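Local coordinates for PA1221 (Pseudomonas aeruginosa, PDB 4DG8), which combines an AMP-binding domain of the ANL superfamily with a phosphopantetheine attachment domain in one chain, and binds adenosine monophosphate in this crystal, at residues F198-P203 with R279-T283; Q459-T465 with P485-V491; R382-V386 with R396-T400; G77-Y83 with H102-D108. All coordinates share one frame; numbering follows the deposited sequence.

Contact 1. Residues F198-P203 with R279-T283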
loop_
_atom_site.group_PDB
_atom_site.type_symbol
_atom_site.label_atom_id
_atom_site.label_comp_id
_atom_site.label_asym_id
_atom_site.label_seq_id
_atom_site.Cartn_x
_atom_site.Cartn_y
_atom_site.Cartn_z
ATOM N N PHE A 198 17.468 5.975 -2.134
ATOM C CA PHE A 198 17.188 4.555 -1.918
ATOM C C PHE A 198 16.686 3.861 -3.199
ATOM O O PHE A 198 16.501 2.646 -3.221
ATOM C CB PHE A 198 16.231 4.328 -0.738
ATOM C CG PHE A 198 14.913 5.062 -0.859
ATOM C CD1 PHE A 198 13.859 4.506 -1.554
ATOM C CD2 PHE A 198 14.740 6.309 -0.277
ATOM C CE1 PHE A 198 12.652 5.172 -1.667
ATOM C CE2 PHE A 198 13.534 6.983 -0.388
ATOM C CZ PHE A 198 12.487 6.410 -1.081
ATOM N N LEU A 199 16.397 4.655 -4.225
ATOM C CA LEU A 199 16.015 4.161 -5.560
ATOM C C LEU A 199 17.133 4.234 -6.609
ATOM O O LEU A 199 16.884 4.137 -7.810
ATOM C CB LEU A 199 14.719 4.802 -6.073
ATOM C CG LEU A 199 13.466 4.523 -5.236
ATOM C CD1 LEU A 199 12.282 5.292 -5.824
ATOM C CD2 LEU A 199 13.157 2.987 -5.073
ATOM N N ALA A 200 18.343 4.505 -6.159
ATOM C CA ALA A 200 19.430 4.887 -7.076
ATOM C C ALA A 200 20.298 3.753 -7.638
ATOM O O ALA A 200 21.364 4.024 -8.199
ATOM C CB ALA A 200 20.313 5.965 -6.432
ATOM N N PHE A 201 19.910 2.499 -7.409
ATOM C CA PHE A 201 20.784 1.365 -7.742
ATOM C C PHE A 201 20.484 0.581 -9.040
ATOM O O PHE A 201 21.177 -0.380 -9.374
ATOM C CB PHE A 201 20.912 0.440 -6.521
ATOM C CG PHE A 201 21.036 1.193 -5.216
ATOM C CD1 PHE A 201 22.202 1.879 -4.899
ATOM C CD2 PHE A 201 19.979 1.220 -4.310
ATOM C CE1 PHE A 201 22.316 2.578 -3.703
ATOM C CE2 PHE A 201 20.086 1.911 -3.104
ATOM C CZ PHE A 201 21.253 2.589 -2.799
ATOM N N ALA A 202 19.438 0.973 -9.754
ATOM C CA ALA A 202 19.055 0.267 -10.973
ATOM C C ALA A 202 18.746 1.260 -12.097
ATOM O O ALA A 202 17.621 1.746 -12.205
ATOM C CB ALA A 202 17.855 -0.677 -10.705
ATOM N N PRO A 203 19.759 1.598 -12.917
ATOM C CA PRO A 203 19.566 2.615 -13.960
ATOM C C PRO A 203 18.313 2.366 -14.808
ATOM O O PRO A 203 17.644 3.325 -15.206
ATOM C CB PRO A 203 20.838 2.482 -14.816
ATOM C CG PRO A 203 21.887 2.016 -13.854
ATOM C CD PRO A 203 21.139 1.079 -12.892
ATOM N N ARG A 279 18.662 -5.745 -8.406
ATOM C CA ARG A 279 19.620 -4.690 -8.076
ATOM C C ARG A 279 19.245 -3.966 -6.776
ATOM O O ARG A 279 20.096 -3.673 -5.937
ATOM C CB ARG A 279 19.797 -3.715 -9.255
ATOM C CG ARG A 279 20.669 -4.271 -10.405
ATOM C CD ARG A 279 21.015 -3.202 -11.465
ATOM N NE ARG A 279 22.272 -3.573 -12.103
ATOM C CZ ARG A 279 23.384 -2.856 -12.066
ATOM N NH1 ARG A 279 23.409 -1.675 -11.472
ATOM N NH2 ARG A 279 24.468 -3.317 -12.659
ATOM N N GLN A 280 17.961 -3.677 -6.623
ATOM C CA GLN A 280 17.461 -3.077 -5.387
ATOM C C GLN A 280 16.157 -3.756 -4.968
ATOM O O GLN A 280 15.226 -3.944 -5.773
ATOM C CB GLN A 280 17.312 -1.544 -5.526
ATOM C CG GLN A 280 16.411 -1.118 -6.678
ATOM C CD GLN A 280 16.590 0.332 -7.158
ATOM O OE1 GLN A 280 17.451 1.084 -6.679
ATOM N NE2 GLN A 280 15.750 0.728 -8.121
ATOM N N LEU A 281 16.128 -4.151 -3.699
ATOM C CA LEU A 281 14.995 -4.814 -3.080
ATOM C C LEU A 281 14.573 -3.993 -1.861
ATOM O O LEU A 281 15.376 -3.739 -0.958
ATOM C CB LEU A 281 15.398 -6.236 -2.661
ATOM C CG LEU A 281 14.357 -7.102 -1.940
ATOM C CD1 LEU A 281 12.993 -7.071 -2.652
ATOM C CD2 LEU A 281 14.851 -8.529 -1.804
ATOM N N LEU A 282 13.332 -3.539 -1.867
ATOM C CA LEU A 282 12.758 -2.820 -0.736
ATOM C C LEU A 282 11.762 -3.734 -0.057
ATOM O O LEU A 282 11.008 -4.457 -0.714
ATOM C CB LEU A 282 12.083 -1.518 -1.187
ATOM C CG LEU A 282 12.989 -0.616 -2.033
ATOM C CD1 LEU A 282 12.795 -0.926 -3.513
ATOM C CD2 LEU A 282 12.692 0.830 -1.766
ATOM N N THR A 283 11.808 -3.742 1.265
ATOM C CA THR A 283 10.933 -4.577 2.068
ATOM C C THR A 283 10.492 -3.775 3.292
ATOM O O THR A 283 10.987 -2.670 3.523
ATOM C CB THR A 283 11.626 -5.882 2.497
ATOM O OG1 THR A 283 10.682 -6.694 3.203
ATOM C CG2 THR A 283 12.827 -5.583 3.400
#
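The side-chain amide of Gln280 reaches into the bend of the loop 198-203. Its OE1 accepts the backbone N-H of Phe201 at 2.9 Å from Phe201 N. The donor sits 35° out of the carbonyl plane of the amide. Gln280 OE1 also lies 3.5 Å from Phe201 CD2, and the amide and ring planes are 79° apart. CG of Gln280 stands between its own backbone N and carbonyl carbon (chi1 57°), and the chain beyond it is extended, which carries the amide to the loop. NE2 rests against CB of Ala202 at 3.6 Å and is hydrogen-bonded to Ser256 OG. The amide is buried, and both its ends are thus engaged. At the exposed end, Arg279 lies along the loop. Its NH1 makes a weak bond to Phe201 O, 3.3 Å long, at the edge of the guanidinium. At the other end, CD2 of Leu282 meets Phe198 CD1 at 3.9 Å and Leu199 CD2 at 4.0 Å. The loop follows helix 186-193 and leads into strand 206-209. It packs on strand 280-284, which runs between strands 256-260 and 304-309; His304 of the latter stacks on the Phe201 ring.

Contact 2. Residues Q459-T465 with P485-V491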
loop_
_atom_site.group_PDB
_atom_site.type_symbol
_atom_site.label_atom_id
_atom_site.label_comp_id
_atom_site.label_asym_id
_atom_site.label_seq_id
_atom_site.Cartn_x
_atom_site.Cartn_y
_atom_site.Cartn_z
ATOM N N GLN A 459 -3.078 -15.745 9.126
ATOM C CA GLN A 459 -4.434 -16.220 9.180
ATOM C C GLN A 459 -5.044 -15.678 10.444
ATOM O O GLN A 459 -4.396 -15.613 11.497
ATOM C CB GLN A 459 -4.478 -17.752 9.174
ATOM C CG GLN A 459 -4.086 -18.362 7.839
ATOM C CD GLN A 459 -4.014 -19.882 7.871
ATOM O OE1 GLN A 459 -3.973 -20.496 8.937
ATOM N NE2 GLN A 459 -3.990 -20.494 6.693
ATOM N N LEU A 460 -6.292 -15.259 10.307
ATOM C CA LEU A 460 -7.104 -14.827 11.415
ATOM C C LEU A 460 -7.836 -16.066 11.915
ATOM O O LEU A 460 -8.287 -16.894 11.122
ATOM C CB LEU A 460 -8.092 -13.774 10.931
ATOM C CG LEU A 460 -8.783 -12.889 11.959
ATOM C CD1 LEU A 460 -7.759 -12.106 12.769
ATOM C CD2 LEU A 460 -9.743 -11.950 11.237
ATOM N N LEU A 461 -7.909 -16.212 13.229
ATOM C CA LEU A 461 -8.635 -17.312 13.844
ATOM C C LEU A 461 -9.630 -16.710 14.818
ATOM O O LEU A 461 -9.303 -15.767 15.536
ATOM C CB LEU A 461 -7.685 -18.254 14.584
ATOM C CG LEU A 461 -6.647 -19.018 13.757
ATOM C CD1 LEU A 461 -5.910 -20.011 14.640
ATOM C CD2 LEU A 461 -7.306 -19.729 12.586
ATOM N N CYS A 462 -10.848 -17.235 14.841
ATOM C CA CYS A 462 -11.867 -16.715 15.748
ATOM C C CYS A 462 -12.383 -17.764 16.735
ATOM O O CYS A 462 -13.006 -18.750 16.330
ATOM C CB CYS A 462 -13.050 -16.145 14.964
ATOM S SG CYS A 462 -14.516 -15.850 15.991
ATOM N N ALA A 463 -12.130 -17.538 18.025
ATOM C CA ALA A 463 -12.672 -18.394 19.082
ATOM C C ALA A 463 -13.844 -17.692 19.764
ATOM O O ALA A 463 -13.790 -16.491 20.013
ATOM C CB ALA A 463 -11.589 -18.735 20.097
ATOM N N TRP A 464 -14.913 -18.419 20.061
ATOM C CA TRP A 464 -16.058 -17.772 20.689
ATOM C C TRP A 464 -16.780 -18.652 21.699
ATOM O O TRP A 464 -16.657 -19.880 21.662
ATOM C CB TRP A 464 -17.032 -17.229 19.633
ATOM C CG TRP A 464 -17.583 -18.256 18.680
ATOM C CD1 TRP A 464 -17.008 -18.692 17.519
ATOM C CD2 TRP A 464 -18.832 -18.948 18.792
ATOM N NE1 TRP A 464 -17.815 -19.625 16.910
ATOM C CE2 TRP A 464 -18.941 -19.799 17.671
ATOM C CE3 TRP A 464 -19.865 -18.938 19.735
ATOM C CZ2 TRP A 464 -20.043 -20.630 17.469
ATOM C CZ3 TRP A 464 -20.959 -19.765 19.532
ATOM C CH2 TRP A 464 -21.038 -20.598 18.408
ATOM N N THR A 465 -17.503 -18.008 22.614
ATOM C CA THR A 465 -18.314 -18.714 23.602
ATOM C C THR A 465 -19.750 -18.251 23.452
ATOM O O THR A 465 -19.995 -17.085 23.135
ATOM C CB THR A 465 -17.863 -18.425 25.051
ATOM O OG1 THR A 465 -18.007 -17.026 25.330
ATOM C CG2 THR A 465 -16.410 -18.859 25.269
ATOM N N PRO A 485 -12.265 -14.676 9.280
ATOM C CA PRO A 485 -11.371 -15.639 9.936
ATOM C C PRO A 485 -11.239 -16.905 9.105
ATOM O O PRO A 485 -12.213 -17.343 8.489
ATOM C CB PRO A 485 -12.088 -15.950 11.247
ATOM C CG PRO A 485 -12.873 -14.710 11.528
ATOM C CD PRO A 485 -13.316 -14.187 10.185
ATOM N N HIS A 486 -10.037 -17.467 9.077
ATOM C CA HIS A 486 -9.800 -18.740 8.416
ATOM C C HIS A 486 -10.627 -19.835 9.088
ATOM O O HIS A 486 -11.125 -20.749 8.429
ATOM C CB HIS A 486 -8.314 -19.095 8.474
ATOM C CG HIS A 486 -8.007 -20.470 7.976
ATOM N ND1 HIS A 486 -8.028 -20.797 6.637
ATOM C CD2 HIS A 486 -7.686 -21.607 8.637
ATOM C CE1 HIS A 486 -7.727 -22.076 6.495
ATOM N NE2 HIS A 486 -7.515 -22.591 7.693
ATOM N N ALA A 487 -10.771 -19.736 10.405
ATOM C CA ALA A 487 -11.582 -20.685 11.163
ATOM C C ALA A 487 -12.391 -19.997 12.263
ATOM O O ALA A 487 -11.851 -19.193 13.025
ATOM C CB ALA A 487 -10.696 -21.772 11.760
ATOM N N CYS A 488 -13.683 -20.308 12.339
ATOM C CA CYS A 488 -14.511 -19.886 13.471
ATOM C C CYS A 488 -14.789 -21.099 14.335
ATOM O O CYS A 488 -15.413 -22.059 13.880
ATOM C CB CYS A 488 -15.840 -19.309 13.005
ATOM S SG CYS A 488 -15.746 -17.634 12.405
ATOM N N VAL A 489 -14.331 -21.056 15.581
ATOM C CA VAL A 489 -14.465 -22.204 16.474
ATOM C C VAL A 489 -15.123 -21.840 17.807
ATOM O O VAL A 489 -14.690 -20.916 18.497
ATOM C CB VAL A 489 -13.093 -22.871 16.743
ATOM C CG1 VAL A 489 -13.271 -24.121 17.574
ATOM C CG2 VAL A 489 -12.396 -23.197 15.431
ATOM N N ARG A 490 -16.175 -22.575 18.156
ATOM C CA ARG A 490 -16.851 -22.398 19.435
ATOM C C ARG A 490 -16.095 -23.167 20.511
ATOM O O ARG A 490 -15.875 -24.367 20.376
ATOM C CB ARG A 490 -18.291 -22.917 19.342
ATOM C CG ARG A 490 -19.034 -23.001 20.675
ATOM C CD ARG A 490 -20.203 -23.967 20.579
ATOM N NE ARG A 490 -21.105 -23.875 21.723
ATOM C CZ ARG A 490 -20.922 -24.499 22.883
ATOM N NH1 ARG A 490 -19.855 -25.266 23.074
ATOM N NH2 ARG A 490 -21.809 -24.348 23.859
ATOM N N VAL A 491 -15.692 -22.481 21.577
ATOM C CA VAL A 491 -15.067 -23.163 22.703
ATOM C C VAL A 491 -15.962 -23.059 23.931
ATOM O O VAL A 491 -16.949 -22.311 23.926
ATOM C CB VAL A 491 -13.695 -22.544 23.042
ATOM C CG1 VAL A 491 -12.743 -22.662 21.856
ATOM C CG2 VAL A 491 -13.856 -21.082 23.451
#
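The imidazole of His486 carries the amide of Gln459 on one face. The two planes are only 11° apart, with Gln459 NE2 4.0 Å above the centre of the ring. Leu461 CD2 comes to the edge of the same ring. Gln459 OE1 also accepts a hydrogen bond from Arg452 NE. At the far end, the Trp464 indole takes Arg490 on one face. CB of Arg490 makes a CH-pi contact, 3.6 Å from the centroid of the six-membered ring and 19° off its normal. The backbone carbon of Cys488 lies at the indole edge. A chi1 of 59° swings the Trp464 indole toward the partner strand. The two strands are parallel and belong to a beta-alpha-beta unit, with helix 473-478 in the crossover. Five backbone bonds join the segments, among them Val489 N to Cys462 O at 2.8 Å. Between the flat groups, Cys462 CB packs on Pro485 CG at 3.7 Å and on Cys488 SG at 4.0 Å. Phe438 of helix 431-439 touches both Cys462 and Pro485. Ala463 lies on the other face of the sheet, where it meets Leu507 of helix 504-510.

Contact 3. Residues R382-V386 with R396-T400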
loop_
_atom_site.group_PDB
_atom_site.type_symbol
_atom_site.label_atom_id
_atom_site.label_comp_id
_atom_site.label_asym_id
_atom_site.label_seq_id
_atom_site.Cartn_x
_atom_site.Cartn_y
_atom_site.Cartn_z
ATOM N N ARG A 382 -9.564 16.305 10.751
ATOM C CA ARG A 382 -9.254 17.388 11.690
ATOM C C ARG A 382 -8.498 16.917 12.924
ATOM O O ARG A 382 -7.643 17.634 13.435
ATOM C CB ARG A 382 -10.530 18.116 12.129
ATOM C CG ARG A 382 -11.039 19.104 11.099
ATOM C CD ARG A 382 -12.458 19.516 11.380
ATOM N NE ARG A 382 -12.617 20.031 12.733
ATOM C CZ ARG A 382 -12.255 21.251 13.111
ATOM N NH1 ARG A 382 -11.693 22.076 12.233
ATOM N NH2 ARG A 382 -12.445 21.643 14.367
ATOM N N ALA A 383 -8.823 15.716 13.398
ATOM C CA ALA A 383 -8.160 15.144 14.561
ATOM C C ALA A 383 -6.779 14.545 14.243
ATOM O O ALA A 383 -5.863 14.631 15.056
ATOM C CB ALA A 383 -9.054 14.085 15.201
ATOM N N SER A 384 -6.649 13.895 13.087
ATOM C CA SER A 384 -5.416 13.185 12.719
ATOM C C SER A 384 -4.313 14.040 12.075
ATOM O O SER A 384 -3.121 13.736 12.211
ATOM C CB SER A 384 -5.730 11.980 11.822
ATOM O OG SER A 384 -6.533 11.037 12.505
ATOM N N PHE A 385 -4.725 15.069 11.336
ATOM C CA PHE A 385 -3.793 15.965 10.655
ATOM C C PHE A 385 -3.848 17.327 11.324
ATOM O O PHE A 385 -4.830 18.052 11.187
ATOM C CB PHE A 385 -4.146 16.098 9.167
ATOM C CG PHE A 385 -4.104 14.790 8.400
ATOM C CD1 PHE A 385 -2.998 14.455 7.622
ATOM C CD2 PHE A 385 -5.168 13.900 8.457
ATOM C CE1 PHE A 385 -2.957 13.248 6.910
ATOM C CE2 PHE A 385 -5.137 12.695 7.750
ATOM C CZ PHE A 385 -4.041 12.365 6.977
ATOM N N VAL A 386 -2.775 17.675 12.029
ATOM C CA VAL A 386 -2.768 18.838 12.901
ATOM C C VAL A 386 -1.516 19.662 12.671
ATOM O O VAL A 386 -0.507 19.140 12.229
ATOM C CB VAL A 386 -2.758 18.392 14.365
ATOM C CG1 VAL A 386 -3.899 17.426 14.622
ATOM C CG2 VAL A 386 -1.422 17.725 14.695
ATOM N N ARG A 396 1.634 21.538 8.822
ATOM C CA ARG A 396 0.727 20.400 8.862
ATOM C C ARG A 396 1.509 19.110 9.111
ATOM O O ARG A 396 2.608 18.915 8.582
ATOM C CB ARG A 396 -0.077 20.311 7.573
ATOM C CG ARG A 396 -1.206 19.297 7.598
ATOM C CD ARG A 396 -2.170 19.598 6.463
ATOM N NE ARG A 396 -3.389 18.801 6.551
ATOM C CZ ARG A 396 -3.670 17.749 5.785
ATOM N NH1 ARG A 396 -2.818 17.341 4.845
ATOM N NH2 ARG A 396 -4.819 17.109 5.958
ATOM N N ALA A 397 0.926 18.237 9.926
ATOM C CA ALA A 397 1.592 17.029 10.397
ATOM C C ALA A 397 0.608 15.879 10.645
ATOM O O ALA A 397 -0.548 16.091 11.017
ATOM C CB ALA A 397 2.377 17.336 11.678
ATOM N N TYR A 398 1.086 14.663 10.432
ATOM C CA TYR A 398 0.334 13.454 10.721
ATOM C C TYR A 398 1.020 12.671 11.838
ATOM O O TYR A 398 2.184 12.261 11.704
ATOM C CB TYR A 398 0.201 12.577 9.464
ATOM C CG TYR A 398 -0.513 11.271 9.733
ATOM C CD1 TYR A 398 -1.892 11.234 9.926
ATOM C CD2 TYR A 398 0.194 10.075 9.832
ATOM C CE1 TYR A 398 -2.556 10.031 10.205
ATOM C CE2 TYR A 398 -0.459 8.874 10.097
ATOM C CZ TYR A 398 -1.840 8.858 10.279
ATOM O OH TYR A 398 -2.501 7.666 10.540
ATOM N N ARG A 399 0.301 12.489 12.944
ATOM C CA ARG A 399 0.738 11.618 14.035
ATOM C C ARG A 399 0.426 10.163 13.687
ATOM O O ARG A 399 -0.737 9.792 13.527
ATOM C CB ARG A 399 0.014 12.001 15.327
ATOM C CG ARG A 399 0.258 13.432 15.762
ATOM C CD ARG A 399 -0.641 13.824 16.923
ATOM N NE ARG A 399 -0.367 13.050 18.128
ATOM C CZ ARG A 399 -0.804 13.383 19.343
ATOM N NH1 ARG A 399 -1.534 14.484 19.506
ATOM N NH2 ARG A 399 -0.512 12.623 20.396
ATOM N N THR A 400 1.463 9.339 13.593
ATOM C CA THR A 400 1.327 8.003 13.026
ATOM C C THR A 400 0.735 6.953 13.971
ATOM O O THR A 400 0.188 5.934 13.517
ATOM C CB THR A 400 2.697 7.463 12.565
ATOM O OG1 THR A 400 3.586 7.478 13.681
ATOM C CG2 THR A 400 3.284 8.306 11.427
HETATM O O HOH W 1 -5.167 8.315 12.360
HETATM O O HOH W 2 -2.879 11.505 13.559
#
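Phe385 is packed between two side chains of the partner strand, Arg396 and Tyr398. The guanidinium of Arg396 lies nearly parallel to the phenyl ring, with the planes 11° apart. Its NH2 is 3.4 Å from Phe385 CB. The extended Arg396 chain brings the group there, and hydrogen bonds to the backbone oxygens of Ala371 and, weakly, Gln372 hold it. Tyr398 CD1 lies over one face of the Phe385 ring, 3.8 Å from CE1, and the two rings meet obliquely. Here helix 378-384 passes directly into the first strand of a beta hairpin, 385-390 with 393-406. Val386 N bonds to Ala397 O at 2.9 Å, and the return bond from Ala397 N to Val386 O is weak. At Ser384, the last helical residue, no direct bond joins the segments and two waters bridge them. One water donates to Ser384 O at 2.6 Å and to Arg399 O at 2.7 Å. A second joins Ser384 OG to Tyr398 OH, with the longer leg of 3.3 Å at the tyrosine. Ser384 OG is also hydrogen-bonded to Arg380 O.

Contact 4. Residues G77-Y83 with H102-D108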
loop_
_atom_site.group_PDB
_atom_site.type_symbol
_atom_site.label_atom_id
_atom_site.label_comp_id
_atom_site.label_asym_id
_atom_site.label_seq_id
_atom_site.Cartn_x
_atom_site.Cartn_y
_atom_site.Cartn_z
ATOM N N GLY A 77 -11.638 16.062 -10.741
ATOM C CA GLY A 77 -11.911 15.803 -9.339
ATOM C C GLY A 77 -12.848 14.658 -8.993
ATOM O O GLY A 77 -13.250 14.501 -7.828
ATOM N N VAL A 78 -13.182 13.821 -9.968
ATOM C CA VAL A 78 -14.027 12.675 -9.642
ATOM C C VAL A 78 -13.236 11.403 -9.357
ATOM O O VAL A 78 -12.142 11.194 -9.895
ATOM C CB VAL A 78 -15.135 12.397 -10.692
ATOM C CG1 VAL A 78 -15.797 13.703 -11.097
ATOM C CG2 VAL A 78 -14.574 11.675 -11.900
ATOM N N CYS A 79 -13.786 10.590 -8.456
ATOM C CA CYS A 79 -13.259 9.264 -8.165
ATOM C C CYS A 79 -13.692 8.233 -9.224
ATOM O O CYS A 79 -14.869 8.120 -9.559
ATOM C CB CYS A 79 -13.710 8.795 -6.766
ATOM S SG CYS A 79 -13.058 7.175 -6.324
ATOM N N LEU A 80 -12.726 7.474 -9.733
ATOM C CA LEU A 80 -13.003 6.463 -10.736
ATOM C C LEU A 80 -12.381 5.137 -10.325
ATOM O O LEU A 80 -11.203 5.077 -9.923
ATOM C CB LEU A 80 -12.473 6.912 -12.098
ATOM C CG LEU A 80 -13.149 8.141 -12.712
ATOM C CD1 LEU A 80 -12.379 8.562 -13.968
ATOM C CD2 LEU A 80 -14.596 7.827 -13.040
ATOM N N GLY A 81 -13.168 4.069 -10.456
ATOM C CA GLY A 81 -12.756 2.749 -10.022
ATOM C C GLY A 81 -12.013 1.967 -11.085
ATOM O O GLY A 81 -12.235 2.171 -12.272
ATOM N N VAL A 82 -11.140 1.061 -10.650
ATOM C CA VAL A 82 -10.449 0.156 -11.552
ATOM C C VAL A 82 -10.515 -1.245 -10.992
ATOM O O VAL A 82 -10.175 -1.459 -9.822
ATOM C CB VAL A 82 -8.982 0.546 -11.722
ATOM C CG1 VAL A 82 -8.237 -0.485 -12.597
ATOM C CG2 VAL A 82 -8.889 1.934 -12.321
ATOM N N TYR A 83 -10.982 -2.189 -11.810
ATOM C CA TYR A 83 -10.931 -3.606 -11.451
ATOM C C TYR A 83 -10.117 -4.408 -12.458
ATOM O O TYR A 83 -10.231 -4.212 -13.669
ATOM C CB TYR A 83 -12.342 -4.207 -11.300
ATOM C CG TYR A 83 -12.323 -5.725 -11.143
ATOM C CD1 TYR A 83 -11.905 -6.315 -9.959
ATOM C CD2 TYR A 83 -12.714 -6.563 -12.189
ATOM C CE1 TYR A 83 -11.873 -7.690 -9.813
ATOM C CE2 TYR A 83 -12.693 -7.953 -12.054
ATOM C CZ TYR A 83 -12.269 -8.506 -10.865
ATOM O OH TYR A 83 -12.231 -9.873 -10.725
ATOM N N HIS A 102 -8.871 13.218 -12.679
ATOM C CA HIS A 102 -9.609 12.368 -11.763
ATOM C C HIS A 102 -8.656 11.524 -10.910
ATOM O O HIS A 102 -7.441 11.540 -11.125
ATOM C CB HIS A 102 -10.592 11.508 -12.566
ATOM C CG HIS A 102 -11.557 12.316 -13.374
ATOM N ND1 HIS A 102 -12.057 13.522 -12.937
ATOM C CD2 HIS A 102 -12.080 12.119 -14.609
ATOM C CE1 HIS A 102 -12.867 14.023 -13.852
ATOM N NE2 HIS A 102 -12.899 13.192 -14.877
ATOM N N HIS A 103 -9.205 10.781 -9.952
ATOM C CA HIS A 103 -8.393 9.950 -9.072
ATOM C C HIS A 103 -8.899 8.517 -9.059
ATOM O O HIS A 103 -10.095 8.267 -9.198
ATOM C CB HIS A 103 -8.301 10.509 -7.628
ATOM C CG HIS A 103 -9.611 10.956 -7.040
ATOM N ND1 HIS A 103 -10.128 12.215 -7.248
ATOM C CD2 HIS A 103 -10.470 10.334 -6.192
ATOM C CE1 HIS A 103 -11.265 12.347 -6.583
ATOM N NE2 HIS A 103 -11.495 11.219 -5.933
ATOM N N TYR A 104 -7.983 7.575 -8.865
ATOM C CA TYR A 104 -8.340 6.175 -9.002
ATOM C C TYR A 104 -8.538 5.477 -7.673
ATOM O O TYR A 104 -7.989 5.873 -6.639
ATOM C CB TYR A 104 -7.357 5.387 -9.899
ATOM C CG TYR A 104 -5.902 5.330 -9.466
ATOM C CD1 TYR A 104 -5.480 4.443 -8.469
ATOM C CD2 TYR A 104 -4.928 6.114 -10.110
ATOM C CE1 TYR A 104 -4.116 4.358 -8.092
ATOM C CE2 TYR A 104 -3.560 6.031 -9.744
ATOM C CZ TYR A 104 -3.164 5.154 -8.737
ATOM O OH TYR A 104 -1.832 5.073 -8.353
ATOM N N LEU A 105 -9.388 4.465 -7.720
ATOM C CA LEU A 105 -9.688 3.628 -6.563
ATOM C C LEU A 105 -9.731 2.172 -6.995
ATOM O O LEU A 105 -10.427 1.837 -7.970
ATOM C CB LEU A 105 -11.065 4.018 -6.033
ATOM C CG LEU A 105 -11.718 3.083 -5.035
ATOM C CD1 LEU A 105 -10.913 3.038 -3.731
ATOM C CD2 LEU A 105 -13.158 3.540 -4.794
ATOM N N TYR A 106 -9.026 1.293 -6.284
ATOM C CA TYR A 106 -9.177 -0.126 -6.579
ATOM C C TYR A 106 -10.521 -0.688 -6.100
ATOM O O TYR A 106 -10.941 -0.469 -4.967
ATOM C CB TYR A 106 -8.028 -1.006 -6.046
ATOM C CG TYR A 106 -8.079 -2.366 -6.724
ATOM C CD1 TYR A 106 -7.960 -2.459 -8.117
ATOM C CD2 TYR A 106 -8.298 -3.534 -6.005
ATOM C CE1 TYR A 106 -8.035 -3.671 -8.779
ATOM C CE2 TYR A 106 -8.371 -4.774 -6.660
ATOM C CZ TYR A 106 -8.247 -4.825 -8.050
ATOM O OH TYR A 106 -8.314 -6.017 -8.730
ATOM N N ILE A 107 -11.188 -1.433 -6.970
ATOM C CA ILE A 107 -12.418 -2.113 -6.582
ATOM C C ILE A 107 -12.291 -3.584 -6.933
ATOM O O ILE A 107 -12.082 -3.932 -8.096
ATOM C CB ILE A 107 -13.660 -1.518 -7.287
ATOM C CG1 ILE A 107 -13.887 -0.062 -6.865
ATOM C CG2 ILE A 107 -14.907 -2.353 -6.970
ATOM C CD1 ILE A 107 -14.308 0.099 -5.410
ATOM N N ASP A 108 -12.395 -4.450 -5.930
ATOM C CA ASP A 108 -12.319 -5.876 -6.186
ATOM C C ASP A 108 -13.741 -6.408 -6.338
ATOM O O ASP A 108 -14.455 -6.599 -5.353
ATOM C CB ASP A 108 -11.592 -6.562 -5.022
ATOM C CG ASP A 108 -11.428 -8.047 -5.230
ATOM O OD1 ASP A 108 -12.080 -8.604 -6.137
ATOM O OD2 ASP A 108 -10.652 -8.665 -4.471
#
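His102 and Val78 lie side by side and point the same way. CG2 of Val78 sits over the centre of the imidazole, 3.3 Å from its centroid, in a close CH-pi contact. The Val78 N-H points to His102 ND1 at 3.2 Å, but it comes from 38° out of the ring plane. NE2 on the far side of the ring is hydrogen-bonded to Tyr73 O. Leu80 CD1 meets CD2 of the His102 ring at 3.6 Å. His103 turns to the other side of the sheet. With chi1 at 46°, its ring is laid over Val78 O and Cys79 CA, which share one face. Gly77 O is at the edge, 3.2 Å from His103 CE1. Further on, Cys79 SG packs on Leu105 CB at 3.7 Å. At the C-terminal end, Tyr83 and Tyr106 cross obliquely. The edge of the Tyr83 ring faces Ile107 O, 3.0 Å from CD1. The strands run parallel, joined by helix 88-99 in a beta-alpha-beta crossover. Five backbone bonds hold them, the shortest from Leu80 N to His103 O at 2.8 Å. Because Val78 N donates to ND1 and Tyr73 O accepts at NE2, His102 is probably neutral, with its proton on NE2.

Overall arrangement
Contact 4 is the most buried of the four and lies within a large mixed sheet. Contacts 1, 2 and 3 are each partly buried. Contacts 2 and 4 both join parallel strands of beta-alpha-beta units, but in different sheets, with centres about 34 Å apart. Contact 3 is an antiparallel hairpin, and contact 1 sets a loop on a strand. Backbone bonds dominate contacts 2 and 4. In contact 1 a side-chain amide does most of the polar work, and in contact 3 water takes part. Contacts 1 and 3 come nearest the bound adenosine monophosphate, through Leu282 and Tyr398. Contacts 1 and 2 lie on opposite sides of the chain's centre.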